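Local coordinates for protein glycosyl hydrolase (Rhizobium leguminosarum bv. trifolii, PDB 5NDX) that probably hydrolyses O-glycosidic bonds as a family 39 glycoside hydrolase, the bacterial orthologue of human alpha-L-iduronidase, at residues G319-G330 against P357-L366. The protein carries 2 engineered substitutions. Residues are numbered along the deposited sequence; the frame is centred on the assembly and turned at random.
Sequences GWSQRTIFAYFG and PFDIIKKPGL. With 8U8 ((2~{R},3~{S},4~{S},5~{R},6~{S})-6-(4-methyl-2-oxidanylidene-chromen-7-yl)oxy-3,4,5-tris(oxidanyl)oxane-2-carboxylic acid), chain M.
Lys-363 drives its ammonium into the loop 319-325: NZ donates to Gly-319 O, Gln-322 O and Thr-324 OG1, each at 2.9 Å, to Thr-324 O at 3.0 Å, and weakly to Trp-320 O. Five acceptors surround three N-H groups, so some bonds must be shared. The chain reaches there by a bend at chi3 (66°), its CD lying 3.4 Å from Phe-326 C. Thr-324 OG1 in turn donates to Phe-326 O from above the carbonyl plane, and a water links Thr-324 O to Gly-365 N. With an alanine in place of this lysine, Gln-322 O, Trp-320 O and Thr-324 OG1 would probably lack this donor and turn 319-322 be freer to move.

Following strand 307-310, the last of the TIM-barrel-clan domain's parallel sheet, strands 326-330 and 358-362 form an antiparallel two-stranded sheet. Paired N-H...O bonds join Ala-327 with Ile-361 and Phe-329 with Asp-359. On the sheet face backed by helix 36-45, Ile-360 CD1 makes a CH-pi contact with the Phe-326 ring, 4.1 Å from its centroid; from helix 364-372, Leu-366 CD2 comes obliquely to Phe-326 CZ at 3.7 Å. On the other, Trp-320 covers Ala-327 CB, and its CH2 meets Ile-361 CG2 at 3.9 Å; Ile-361 also packs on helix 480-489.

Arg-323 NH1 binds the ligand carboxylate O6, nearly straight at 169°. A buried ammonium thus ties the strand pair to a ligand-pocket loop, whose oxygens would be expected to favour its charged form.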
ATOM      1  N   GLY A 319     -15.419   0.489   7.629  1.00 34.83           N
ATOM      2  CA  GLY A 319     -16.040  -0.828   7.534  1.00 33.08           C
ATOM      3  C   GLY A 319     -15.698  -1.617   6.285  1.00 31.62           C
ATOM      4  O   GLY A 319     -14.878  -1.204   5.439  1.00 31.24           O
ATOM      5  N   TRP A 320     -16.340  -2.756   6.168  1.00 32.64           N
ATOM      6  CA  TRP A 320     -16.110  -3.692   5.045  1.00 32.27           C
ATOM      7  C   TRP A 320     -16.289  -3.076   3.664  1.00 33.79           C
ATOM      8  O   TRP A 320     -15.529  -3.405   2.721  1.00 34.55           O
ATOM      9  CB  TRP A 320     -17.031  -4.884   5.182  1.00 33.44           C
ATOM     10  CG  TRP A 320     -16.732  -5.843   6.314  1.00 34.68           C
ATOM     11  CD1 TRP A 320     -17.425  -5.973   7.483  1.00 35.20           C
ATOM     12  CD2 TRP A 320     -15.728  -6.855   6.332  1.00 33.31           C
ATOM     13  NE1 TRP A 320     -16.884  -6.970   8.241  1.00 36.40           N
ATOM     14  CE2 TRP A 320     -15.847  -7.535   7.555  1.00 35.75           C
ATOM     15  CE3 TRP A 320     -14.710  -7.213   5.465  1.00 33.05           C
ATOM     16  CZ2 TRP A 320     -15.002  -8.598   7.914  1.00 34.63           C
ATOM     17  CZ3 TRP A 320     -13.878  -8.264   5.821  1.00 34.01           C
ATOM     18  CH2 TRP A 320     -14.047  -8.951   7.040  1.00 32.71           C
ATOM     19  N   SER A 321     -17.249  -2.158   3.552  1.00 32.52           N
ATOM     20  CA  SER A 321     -17.709  -1.592   2.301  1.00 33.68           C
ATOM     21  C   SER A 321     -17.099  -0.255   2.031  1.00 32.10           C
ATOM     22  O   SER A 321     -17.367   0.353   1.001  1.00 34.97           O
ATOM     23  CB  SER A 321     -19.255  -1.352   2.368  1.00 37.44           C
ATOM     24  OG  SER A 321     -19.816  -2.616   2.294  1.00 46.50           O
ATOM     25  N   GLN A 322     -16.247   0.217   2.904  1.00 31.76           N
ATOM     26  CA  GLN A 322     -15.536   1.471   2.621  1.00 31.46           C
ATOM     27  C   GLN A 322     -14.164   1.213   2.024  1.00 32.17           C
ATOM     28  O   GLN A 322     -13.718   0.068   2.056  1.00 32.49           O
ATOM     29  CB  GLN A 322     -15.511   2.265   3.915  1.00 32.07           C
ATOM     30  CG  GLN A 322     -16.940   2.679   4.288  1.00 31.93           C
ATOM     31  CD  GLN A 322     -17.021   3.370   5.629  1.00 34.84           C
ATOM     32  OE1 GLN A 322     -16.383   2.966   6.603  1.00 37.46           O
ATOM     33  NE2 GLN A 322     -17.749   4.442   5.676  1.00 35.27           N
ATOM     34  N   ARG A 323     -13.516   2.237   1.454  1.00 31.68           N
ATOM     35  CA  ARG A 323     -12.194   2.068   0.832  1.00 33.22           C
ATOM     36  C   ARG A 323     -11.120   2.120   1.893  1.00 31.95           C
ATOM     37  O   ARG A 323     -10.469   3.176   2.166  1.00 32.09           O
ATOM     38  CB  ARG A 323     -11.944   3.114  -0.201  1.00 34.18           C
ATOM     39  CG  ARG A 323     -10.621   2.967  -0.984  1.00 36.02           C
ATOM     40  CD  ARG A 323     -10.682   3.971  -2.170  1.00 39.28           C
ATOM     41  NE  ARG A 323     -10.206   5.121  -1.694  1.00 38.63           N
ATOM     42  CZ  ARG A 323     -10.554   6.370  -1.944  1.00 38.21           C
ATOM     43  NH1 ARG A 323     -11.415   6.816  -2.846  1.00 38.37           N
ATOM     44  NH2 ARG A 323      -9.879   7.198  -1.209  1.00 37.84           N
ATOM     45  N   THR A 324     -11.019   0.997   2.550  1.00 31.16           N
ATOM     46  CA  THR A 324     -10.166   0.827   3.733  1.00 31.79           C
ATOM     47  C   THR A 324      -9.514  -0.544   3.606  1.00 31.45           C
ATOM     48  O   THR A 324     -10.103  -1.496   3.027  1.00 30.73           O
ATOM     49  CB  THR A 324     -10.966   0.911   5.058  1.00 33.52           C
ATOM     50  OG1 THR A 324     -11.831  -0.210   5.195  1.00 36.15           O
ATOM     51  CG2 THR A 324     -11.847   2.176   5.093  1.00 34.66           C
ATOM     52  N   ILE A 325      -8.303  -0.650   4.131  1.00 30.48           N
ATOM     53  CA  ILE A 325      -7.558  -1.868   4.091  1.00 31.02           C
ATOM     54  C   ILE A 325      -7.867  -2.777   5.292  1.00 31.21           C
ATOM     55  O   ILE A 325      -7.420  -3.957   5.306  1.00 30.61           O
ATOM     56  CB  ILE A 325      -6.020  -1.642   3.961  1.00 32.61           C
ATOM     57  CG1 ILE A 325      -5.487  -0.616   4.946  1.00 33.76           C
ATOM     58  CG2 ILE A 325      -5.690  -1.304   2.520  1.00 32.18           C
ATOM     59  CD1 ILE A 325      -3.996  -0.603   5.130  1.00 36.00           C
ATOM     60  N   PHE A 326      -8.568  -2.260   6.291  1.00 29.73           N
ATOM     61  CA  PHE A 326      -9.072  -3.113   7.378  1.00 31.51           C
ATOM     62  C   PHE A 326     -10.552  -2.858   7.576  1.00 31.89           C
ATOM     63  O   PHE A 326     -11.005  -1.753   7.336  1.00 31.65           O
ATOM     64  CB  PHE A 326      -8.381  -2.828   8.717  1.00 32.99           C
ATOM     65  CG  PHE A 326      -6.883  -3.031   8.694  1.00 32.56           C
ATOM     66  CD1 PHE A 326      -6.067  -2.006   8.318  1.00 32.56           C
ATOM     67  CD2 PHE A 326      -6.330  -4.237   9.061  1.00 33.62           C
ATOM     68  CE1 PHE A 326      -4.700  -2.166   8.282  1.00 34.43           C
ATOM     69  CE2 PHE A 326      -4.949  -4.433   8.995  1.00 33.85           C
ATOM     70  CZ  PHE A 326      -4.144  -3.389   8.612  1.00 32.97           C
ATOM     71  N   ALA A 327     -11.263  -3.890   8.026  1.00 32.42           N
ATOM     72  CA  ALA A 327     -12.591  -3.748   8.586  1.00 33.10           C
ATOM     73  C   ALA A 327     -12.472  -3.547  10.111  1.00 33.24           C
ATOM     74  O   ALA A 327     -11.936  -4.380  10.833  1.00 33.83           O
ATOM     75  CB  ALA A 327     -13.413  -4.975   8.256  1.00 32.68           C
ATOM     76  N   TYR A 328     -12.918  -2.396  10.564  1.00 34.52           N
ATOM     77  CA  TYR A 328     -12.868  -1.976  11.955  1.00 36.59           C
ATOM     78  C   TYR A 328     -14.150  -2.485  12.636  1.00 36.54           C
ATOM     79  O   TYR A 328     -15.242  -2.266  12.146  1.00 36.20           O
ATOM     80  CB  TYR A 328     -12.786  -0.424  12.018  1.00 37.87           C
ATOM     81  CG  TYR A 328     -13.008   0.138  13.388  1.00 39.90           C
ATOM     82  CD1 TYR A 328     -11.973   0.180  14.336  1.00 39.88           C
ATOM     83  CD2 TYR A 328     -14.265   0.608  13.761  1.00 42.22           C
ATOM     84  CE1 TYR A 328     -12.189   0.661  15.625  1.00 42.36           C
ATOM     85  CE2 TYR A 328     -14.494   1.102  15.049  1.00 42.51           C
ATOM     86  CZ  TYR A 328     -13.473   1.129  15.982  1.00 43.29           C
ATOM     87  OH  TYR A 328     -13.747   1.579  17.271  1.00 43.43           O
ATOM     88  N   PHE A 329     -13.983  -3.213  13.726  1.00 36.34           N
ATOM     89  CA  PHE A 329     -15.058  -3.602  14.619  1.00 36.82           C
ATOM     90  C   PHE A 329     -14.834  -2.882  15.937  1.00 38.46           C
ATOM     91  O   PHE A 329     -13.764  -3.002  16.549  1.00 38.84           O
ATOM     92  CB  PHE A 329     -14.979  -5.085  14.925  1.00 37.62           C
ATOM     93  CG  PHE A 329     -15.356  -5.957  13.789  1.00 35.80           C
ATOM     94  CD1 PHE A 329     -14.424  -6.293  12.806  1.00 34.77           C
ATOM     95  CD2 PHE A 329     -16.631  -6.442  13.705  1.00 35.34           C
ATOM     96  CE1 PHE A 329     -14.780  -7.115  11.753  1.00 34.27           C
ATOM     97  CE2 PHE A 329     -16.994  -7.260  12.666  1.00 36.43           C
ATOM     98  CZ  PHE A 329     -16.050  -7.614  11.695  1.00 36.25           C
ATOM     99  N   GLY A 330     -15.837  -2.145  16.372  1.00 40.64           N
ATOM    100  CA  GLY A 330     -15.796  -1.375  17.631  1.00 44.33           C
ATOM    101  C   GLY A 330     -16.807  -0.224  17.556  1.00 44.85           C
ATOM    102  O   GLY A 330     -17.531  -0.117  16.572  1.00 42.90           O
ATOM    103  N   PRO A 357     -12.253  -0.284  22.980  1.00 47.30           N
ATOM    104  CA  PRO A 357     -11.560  -1.437  22.437  1.00 46.06           C
ATOM    105  C   PRO A 357     -12.022  -1.760  20.964  1.00 44.08           C
ATOM    106  O   PRO A 357     -13.011  -1.190  20.488  1.00 40.88           O
ATOM    107  CB  PRO A 357     -11.939  -2.544  23.408  1.00 46.59           C
ATOM    108  CG  PRO A 357     -13.269  -2.158  23.919  1.00 49.87           C
ATOM    109  CD  PRO A 357     -13.311  -0.660  23.943  1.00 48.59           C
ATOM    110  N   PHE A 358     -11.258  -2.589  20.242  1.00 40.34           N
ATOM    111  CA  PHE A 358     -11.506  -2.778  18.811  1.00 39.60           C
ATOM    112  C   PHE A 358     -10.764  -3.969  18.311  1.00 37.70           C
ATOM    113  O   PHE A 358      -9.779  -4.391  18.916  1.00 36.97           O
ATOM    114  CB  PHE A 358     -11.102  -1.540  17.959  1.00 39.52           C
ATOM    115  CG  PHE A 358      -9.613  -1.316  17.895  1.00 40.24           C
ATOM    116  CD1 PHE A 358      -8.939  -0.695  18.956  1.00 42.41           C
ATOM    117  CD2 PHE A 358      -8.865  -1.768  16.814  1.00 37.94           C
ATOM    118  CE1 PHE A 358      -7.556  -0.546  18.927  1.00 41.00           C
ATOM    119  CE2 PHE A 358      -7.504  -1.617  16.788  1.00 38.23           C
ATOM    120  CZ  PHE A 358      -6.845  -0.998  17.834  1.00 39.92           C
ATOM    121  N   ASP A 359     -11.248  -4.481  17.189  1.00 35.74           N
ATOM    122  CA  ASP A 359     -10.566  -5.458  16.389  1.00 36.50           C
ATOM    123  C   ASP A 359     -10.592  -4.971  14.947  1.00 36.42           C
ATOM    124  O   ASP A 359     -11.616  -4.428  14.467  1.00 35.64           O
ATOM    125  CB  ASP A 359     -11.234  -6.815  16.528  1.00 37.98           C
ATOM    126  CG  ASP A 359     -10.854  -7.526  17.824  1.00 40.34           C
ATOM    127  OD1 ASP A 359      -9.750  -8.084  17.877  1.00 41.69           O
ATOM    128  OD2 ASP A 359     -11.656  -7.520  18.786  1.00 41.14           O
ATOM    129  N   ILE A 360      -9.489  -5.220  14.256  1.00 33.91           N
ATOM    130  CA  ILE A 360      -9.401  -4.967  12.829  1.00 34.04           C
ATOM    131  C   ILE A 360      -9.028  -6.239  12.087  1.00 34.34           C
ATOM    132  O   ILE A 360      -8.182  -7.020  12.530  1.00 31.24           O
ATOM    133  CB  ILE A 360      -8.410  -3.849  12.453  1.00 34.60           C
ATOM    134  CG1 ILE A 360      -7.036  -4.046  13.079  1.00 35.16           C
ATOM    135  CG2 ILE A 360      -9.030  -2.528  12.836  1.00 35.35           C
ATOM    136  CD1 ILE A 360      -6.051  -2.957  12.711  1.00 37.35           C
ATOM    137  N   ILE A 361      -9.712  -6.429  10.952  1.00 32.94           N
ATOM    138  CA  ILE A 361      -9.503  -7.534  10.093  1.00 32.16           C
ATOM    139  C   ILE A 361      -9.015  -7.034   8.715  1.00 31.57           C
ATOM    140  O   ILE A 361      -9.599  -6.128   8.138  1.00 31.99           O
ATOM    141  CB  ILE A 361     -10.801  -8.327   9.956  1.00 31.75           C
ATOM    142  CG1 ILE A 361     -11.271  -8.897  11.293  1.00 33.42           C
ATOM    143  CG2 ILE A 361     -10.643  -9.454   8.969  1.00 31.41           C
ATOM    144  CD1 ILE A 361     -10.347  -9.924  11.945  1.00 35.17           C
ATOM    145  N   LYS A 362      -7.946  -7.614   8.214  1.00 31.34           N
ATOM    146  CA  LYS A 362      -7.405  -7.313   6.862  1.00 32.02           C
ATOM    147  C   LYS A 362      -8.323  -7.590   5.729  1.00 29.70           C
ATOM    148  O   LYS A 362      -8.935  -8.635   5.646  1.00 29.20           O
ATOM    149  CB  LYS A 362      -6.137  -8.130   6.580  1.00 34.61           C
ATOM    150  CG  LYS A 362      -4.974  -7.599   7.303  1.00 38.84           C
ATOM    151  CD  LYS A 362      -3.685  -8.454   7.438  1.00 40.41           C
ATOM    152  CE  LYS A 362      -3.299  -9.335   6.324  1.00 39.17           C
ATOM    153  NZ  LYS A 362      -1.875  -9.872   6.537  1.00 38.89           N
ATOM    154  N   LYS A 363      -8.338  -6.661   4.802  1.00 30.44           N
ATOM    155  CA  LYS A 363      -9.177  -6.729   3.617  1.00 31.00           C
ATOM    156  C   LYS A 363      -8.306  -6.840   2.352  1.00 31.45           C
ATOM    157  O   LYS A 363      -7.075  -6.667   2.432  1.00 29.43           O
ATOM    158  CB  LYS A 363     -10.038  -5.461   3.558  1.00 31.21           C
ATOM    159  CG  LYS A 363     -11.175  -5.456   4.562  1.00 30.73           C
ATOM    160  CD  LYS A 363     -11.845  -4.086   4.660  1.00 30.56           C
ATOM    161  CE  LYS A 363     -12.563  -3.682   3.376  1.00 29.70           C
ATOM    162  NZ  LYS A 363     -12.988  -2.284   3.520  1.00 29.43           N
ATOM    163  N   PRO A 364      -8.949  -7.083   1.181  1.00 32.09           N
ATOM    164  CA  PRO A 364      -8.205  -7.304  -0.056  1.00 31.75           C
ATOM    165  C   PRO A 364      -7.354  -6.184  -0.551  1.00 31.74           C
ATOM    166  O   PRO A 364      -6.400  -6.456  -1.273  1.00 31.22           O
ATOM    167  CB  PRO A 364      -9.276  -7.701  -1.081  1.00 31.95           C
ATOM    168  CG  PRO A 364     -10.339  -8.340  -0.221  1.00 34.03           C
ATOM    169  CD  PRO A 364     -10.333  -7.571   1.065  1.00 33.40           C
ATOM    170  N   GLY A 365      -7.634  -4.949  -0.155  1.00 31.30           N
ATOM    171  CA  GLY A 365      -6.788  -3.832  -0.509  1.00 30.39           C
ATOM    172  C   GLY A 365      -5.346  -3.999  -0.004  1.00 32.48           C
ATOM    173  O   GLY A 365      -4.425  -3.435  -0.611  1.00 33.11           O
ATOM    174  N   LEU A 366      -5.171  -4.699   1.131  1.00 31.22           N
ATOM    175  CA  LEU A 366      -3.866  -4.928   1.746  1.00 32.04           C
ATOM    176  C   LEU A 366      -3.274  -6.236   1.264  1.00 29.91           C
ATOM    177  O   LEU A 366      -2.114  -6.252   0.860  1.00 28.12           O
ATOM    178  CB  LEU A 366      -3.913  -4.934   3.292  1.00 32.43           C
ATOM    179  CG  LEU A 366      -2.593  -5.117   4.045  1.00 35.21           C
ATOM    180  CD1 LEU A 366      -1.551  -4.139   3.503  1.00 35.90           C
ATOM    181  CD2 LEU A 366      -2.795  -4.866   5.532  1.00 35.88           C
TER
HETATM  182  C15 8U8 M 712     -14.417  18.081  -3.872  1.00126.91           C
HETATM  183  C13 8U8 M 712     -13.694  17.435  -4.899  1.00131.95           C
HETATM  184  C14 8U8 M 712     -13.850  17.888  -6.212  1.00132.30           C
HETATM  185  C16 8U8 M 712     -13.124  17.302  -7.253  1.00131.61           C
HETATM  186  O9  8U8 M 712     -13.338  17.733  -8.385  1.00128.59           O
HETATM  187  O8  8U8 M 712     -12.253  16.257  -7.018  1.00122.24           O
HETATM  188  C11 8U8 M 712     -11.987  15.864  -5.729  1.00118.18           C
HETATM  189  C10 8U8 M 712     -10.999  14.898  -5.509  1.00111.55           C
HETATM  190  C12 8U8 M 712     -12.717  16.440  -4.654  1.00128.18           C
HETATM  191  C7  8U8 M 712     -12.387  16.028  -3.348  1.00122.67           C
HETATM  192  C8  8U8 M 712     -11.394  15.066  -3.132  1.00115.94           C
HETATM  193  C9  8U8 M 712     -10.700  14.484  -4.206  1.00109.17           C
HETATM  194  O2  8U8 M 712      -9.689  13.558  -4.040  1.00 90.24           O
HETATM  195  C5  8U8 M 712      -9.567  12.655  -2.873  1.00 68.08           C
HETATM  196  O1  8U8 M 712     -10.842  12.040  -2.631  1.00 60.78           O
HETATM  197  C1  8U8 M 712     -11.051  11.430  -1.416  1.00 48.18           C
HETATM  198  C6  8U8 M 712     -11.796  10.278  -1.785  1.00 35.15           C
HETATM  199  O7  8U8 M 712     -12.538   9.819  -0.924  1.00 37.79           O
HETATM  200  O6  8U8 M 712     -11.602   9.845  -2.906  1.00 37.30           O
HETATM  201  C2  8U8 M 712      -9.793  10.887  -0.672  1.00 59.96           C
HETATM  202  O5  8U8 M 712      -9.378   9.655  -1.298  1.00 54.97           O
HETATM  203  C3  8U8 M 712      -8.607  11.944  -0.577  1.00 54.95           C
HETATM  204  O4  8U8 M 712      -8.425  12.326   0.742  1.00 55.21           O
HETATM  205  C4  8U8 M 712      -8.869  13.190  -1.481  1.00 66.47           C
HETATM  206  O3  8U8 M 712      -7.595  13.944  -1.608  1.00 53.88           O
HETATM  207  O   HOH W   1      -9.743  -3.424   1.039  1.00 28.88           O